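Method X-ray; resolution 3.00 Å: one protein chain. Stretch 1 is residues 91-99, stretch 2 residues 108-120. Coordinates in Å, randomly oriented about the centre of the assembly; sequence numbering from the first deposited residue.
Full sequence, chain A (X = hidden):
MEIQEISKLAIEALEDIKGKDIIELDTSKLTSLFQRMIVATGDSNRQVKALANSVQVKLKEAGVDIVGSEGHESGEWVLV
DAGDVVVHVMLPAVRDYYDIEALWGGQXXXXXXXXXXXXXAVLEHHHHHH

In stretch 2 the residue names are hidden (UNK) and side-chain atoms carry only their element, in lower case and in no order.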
# COMPACT_ATOMS: atom_id res chain seq x y z
N LEU A 91 4.60 -2.75 7.44
CA LEU A 91 5.62 -2.34 8.40
C LEU A 91 6.98 -2.28 7.72
O LEU A 91 7.28 -3.09 6.84
CB LEU A 91 5.71 -3.33 9.53
CG LEU A 91 4.57 -3.29 10.53
CD1 LEU A 91 4.49 -4.62 11.25
CD2 LEU A 91 4.80 -2.16 11.50
N PRO A 92 7.84 -1.36 8.16
CA PRO A 92 9.18 -1.19 7.58
C PRO A 92 9.96 -2.50 7.40
O PRO A 92 10.49 -2.78 6.31
CB PRO A 92 9.87 -0.23 8.56
CG PRO A 92 9.18 -0.54 9.86
CD PRO A 92 7.74 -0.65 9.44
N ALA A 93 10.02 -3.30 8.47
CA ALA A 93 10.72 -4.60 8.44
C ALA A 93 10.04 -5.55 7.45
O ALA A 93 10.70 -6.37 6.82
CB ALA A 93 10.73 -5.23 9.83
N VAL A 94 8.72 -5.43 7.32
CA VAL A 94 7.99 -6.28 6.40
C VAL A 94 8.25 -5.84 4.96
O VAL A 94 8.60 -6.66 4.11
CB VAL A 94 6.49 -6.24 6.67
CG1 VAL A 94 5.75 -7.13 5.67
CG2 VAL A 94 6.22 -6.72 8.09
N ARG A 95 8.10 -4.55 4.69
CA ARG A 95 8.34 -4.05 3.33
C ARG A 95 9.72 -4.50 2.86
O ARG A 95 9.85 -5.13 1.81
CB ARG A 95 8.23 -2.53 3.32
CG ARG A 95 8.30 -1.89 1.96
CD ARG A 95 7.91 -0.44 2.11
NE ARG A 95 7.91 0.32 0.86
CZ ARG A 95 7.45 1.56 0.75
NH1 ARG A 95 7.49 2.19 -0.41
NH2 ARG A 95 6.94 2.18 1.80
N ASP A 96 10.75 -4.20 3.65
CA ASP A 96 12.11 -4.59 3.30
C ASP A 96 12.27 -6.10 3.06
O ASP A 96 12.98 -6.51 2.14
CB ASP A 96 13.08 -4.13 4.41
CG ASP A 96 14.27 -5.09 4.58
OD1 ASP A 96 15.07 -5.26 3.64
OD2 ASP A 96 14.40 -5.69 5.68
N TYR A 97 11.62 -6.93 3.87
CA TYR A 97 11.75 -8.39 3.75
C TYR A 97 11.27 -8.99 2.45
O TYR A 97 12.01 -9.74 1.80
CB TYR A 97 10.99 -9.08 4.87
CG TYR A 97 11.22 -10.57 4.91
CD1 TYR A 97 10.15 -11.46 4.98
CD2 TYR A 97 12.50 -11.09 4.91
CE1 TYR A 97 10.36 -12.83 5.06
CE2 TYR A 97 12.72 -12.46 5.00
CZ TYR A 97 11.64 -13.32 5.07
OH TYR A 97 11.86 -14.67 5.18
N TYR A 98 10.02 -8.70 2.12
CA TYR A 98 9.40 -9.21 0.91
C TYR A 98 9.81 -8.40 -0.31
O TYR A 98 9.91 -8.94 -1.42
CB TYR A 98 7.88 -9.19 1.08
CG TYR A 98 7.41 -10.13 2.16
CD1 TYR A 98 7.30 -11.50 1.90
CD2 TYR A 98 7.11 -9.67 3.44
CE1 TYR A 98 6.90 -12.38 2.90
CE2 TYR A 98 6.71 -10.54 4.44
CZ TYR A 98 6.60 -11.90 4.16
OH TYR A 98 6.19 -12.77 5.13
N ASP A 99 10.07 -7.11 -0.11
CA ASP A 99 10.49 -6.23 -1.20
C ASP A 99 9.71 -6.49 -2.49
O ASP A 99 10.28 -6.89 -3.50
CB ASP A 99 12.00 -6.41 -1.43
CG ASP A 99 12.53 -5.55 -2.57
OD1 ASP A 99 11.88 -4.55 -2.92
OD2 ASP A 99 13.61 -5.89 -3.09
N UNK A 108 13.17 -0.43 -3.04
CA UNK A 108 12.60 -0.27 -1.70
C UNK A 108 13.37 0.78 -0.91
O UNK A 108 14.60 0.88 -1.02
c UNK A 108 16.38 -2.75 -0.90
n UNK A 108 16.94 -2.17 -2.19
c UNK A 108 13.82 -2.54 -1.20
c UNK A 108 15.05 -2.16 -0.36
c UNK A 108 12.60 -1.62 -0.95
N UNK A 109 12.65 1.60 -0.12
CA UNK A 109 13.26 2.66 0.69
C UNK A 109 14.26 2.11 1.72
O UNK A 109 14.08 1.01 2.23
c UNK A 109 11.07 2.23 1.46
c UNK A 109 11.21 1.50 0.14
c UNK A 109 12.06 3.34 1.33
N UNK A 110 15.31 2.88 2.00
CA UNK A 110 16.33 2.47 2.96
C UNK A 110 15.71 1.98 4.26
O UNK A 110 14.72 2.54 4.73
c UNK A 110 17.27 3.65 3.26
o UNK A 110 18.15 3.34 4.33
N UNK A 111 16.27 0.93 4.84
CA UNK A 111 15.75 0.42 6.10
C UNK A 111 16.82 0.55 7.17
O UNK A 111 16.97 1.61 7.80
c UNK A 111 14.71 -1.63 7.23
c UNK A 111 13.59 -2.74 9.56
c UNK A 111 14.92 -2.97 7.56
c UNK A 111 14.36 -3.53 8.71
c UNK A 111 15.33 -1.05 5.97
c UNK A 111 13.94 -0.85 8.09
c UNK A 111 13.37 -1.40 9.25
N UNK A 112 17.58 -0.53 7.36
CA UNK A 112 18.65 -0.60 8.34
C UNK A 112 18.18 -0.22 9.75
O UNK A 112 18.61 0.80 10.32
c UNK A 112 19.83 0.30 7.92
N UNK A 113 17.30 -1.05 10.31
CA UNK A 113 16.78 -0.82 11.66
C UNK A 113 16.62 -2.16 12.41
O UNK A 113 16.65 -2.19 13.65
c UNK A 113 15.41 -0.10 11.64
c UNK A 113 15.48 1.14 10.75
c UNK A 113 15.00 0.29 13.07
N UNK A 114 16.47 -3.24 11.65
CA UNK A 114 16.31 -4.56 12.25
C UNK A 114 15.19 -5.38 11.62
O UNK A 114 14.06 -4.90 11.51
N UNK A 115 15.52 -6.61 11.21
CA UNK A 115 14.56 -7.53 10.59
C UNK A 115 15.06 -8.99 10.60
O UNK A 115 14.97 -9.69 9.59
c UNK A 115 14.25 -7.09 9.15
N UNK A 116 15.58 -9.43 11.76
CA UNK A 116 16.09 -10.80 11.94
C UNK A 116 14.95 -11.83 12.06
O UNK A 116 15.13 -13.03 11.84
c UNK A 116 16.99 -10.87 13.20
N UNK A 117 13.77 -11.33 12.41
CA UNK A 117 12.57 -12.15 12.55
C UNK A 117 11.41 -11.48 11.79
O UNK A 117 10.43 -11.03 12.41
c UNK A 117 13.31 -12.93 14.89
n UNK A 117 11.87 -14.88 16.52
c UNK A 117 12.17 -15.15 15.08
c UNK A 117 12.20 -12.30 14.04
c UNK A 117 13.43 -14.43 14.64
N UNK A 118 11.51 -11.40 10.44
CA UNK A 118 10.50 -10.80 9.57
C UNK A 118 9.26 -11.69 9.44
O UNK A 118 8.16 -11.22 9.12
c UNK A 118 12.66 -11.87 9.64
c UNK A 118 11.24 -10.65 8.25
c UNK A 118 12.09 -11.88 8.24
N UNK A 119 9.46 -12.99 9.68
CA UNK A 119 8.39 -13.98 9.64
C UNK A 119 7.72 -14.08 11.01
O UNK A 119 6.67 -14.71 11.15
c UNK A 119 8.95 -15.36 9.25
c UNK A 119 9.45 -16.43 5.67
c UNK A 119 8.92 -15.65 7.77
c UNK A 119 7.90 -15.37 6.90
c UNK A 119 10.19 -17.04 4.65
c UNK A 119 11.93 -17.49 6.29
c UNK A 119 11.42 -17.56 4.98
c UNK A 119 11.19 -16.87 7.32
n UNK A 119 8.22 -15.83 5.64
c UNK A 119 9.93 -16.33 7.01
N UNK A 120 8.34 -13.46 12.01
CA UNK A 120 7.83 -13.46 13.37
C UNK A 120 7.27 -12.08 13.72
O UNK A 120 6.06 -11.98 14.03
c UNK A 120 8.94 -13.84 14.36
o UNK A 120 8.48 -13.87 15.70

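Position 108 carries four carbons in a row ending in nitrogen, an unbranched chain whose CA-to-CB bond points toward stretch 1 and one of whose carbons approaches Asp99. This is Lys108; Lys108 CG lies 3.3 Å from Asp99 OD1, so its aliphatic part, not its amine, makes that approach. At 109 three carbons close a ring onto the backbone nitrogen, and one of them lies over a face of the Arg95 guanidinium. This is Pro109; Pro109 CD lies 3.6 Å from Arg95 NE, while NE, NH1 and NH2 of the arginine are hydrogen-bonded elsewhere in the structure. Position 110 has one carbon and one oxygen, points away and touches nothing on the helix: Ser110.

Position 111 holds one carbon and then a ring of six, with no heteroatom. One face of the ring covers the backbone of Pro92, and ring carbons also approach Ala93 and Asp96. This is Phe111. Phe111 CE2 lies 3.8 Å from Pro92 CB, and Phe111 CZ comes to 3.6 Å from Ala93 CA and 3.8 Å from Ala93 CB. Asp96 OD2 sits 3.3 Å from Phe111 CD1.

Position 112, a single carbon pointing away, is Ala112. Position 113, one carbon carrying two more, is Val113, out of reach of the helix. Position 114 has no side-chain atoms, and its backbone O lies near Ala93: Gly114. At its phi/psi of 135/128 a CB would jam against the preceding carbonyl oxygen, so the backbone itself calls for glycine; Gly114 O lies 3.7 Å from Ala93 CB.

A single carbon at 115, directed toward the helix and meeting Ala93, is Ala115. The lone carbon of 116, out of reach, makes Ala116. Four carbons ending in nitrogen at 117, likewise clear of the helix, give Lys117.

At 118 three carbons again close onto the backbone nitrogen, and the ring lies over the face of Tyr97; this is Pro118. Pro118 CG stands 3.3 Å from the centroid of the Tyr97 ring, 11° off the normal, a CH-pi contact. Position 119 has one carbon leading to fused five- and six-membered rings of eight carbons and one nitrogen, whose face the edge of Tyr97 meets, with planes at 81°. This is Trp119, and Tyr97 OH is 2.9 Å from Trp119 CH2. Position 120, one carbon then one oxygen, beyond reach, is Ser120.

The contact works without a single hydrogen bond across the stretches. Helix 92-98 and the Asp99 that follows it supply the surface, and an irregular segment covers it with rings: Phe111 over the first turn, Pro118 and Trp119 around Tyr97. Where Ala93 meets Ala115 the CA atoms are 5.3 Å apart and the CB atoms 4.0 Å.

Stretch 2 (108-120) KPSFAVGAAKPWS
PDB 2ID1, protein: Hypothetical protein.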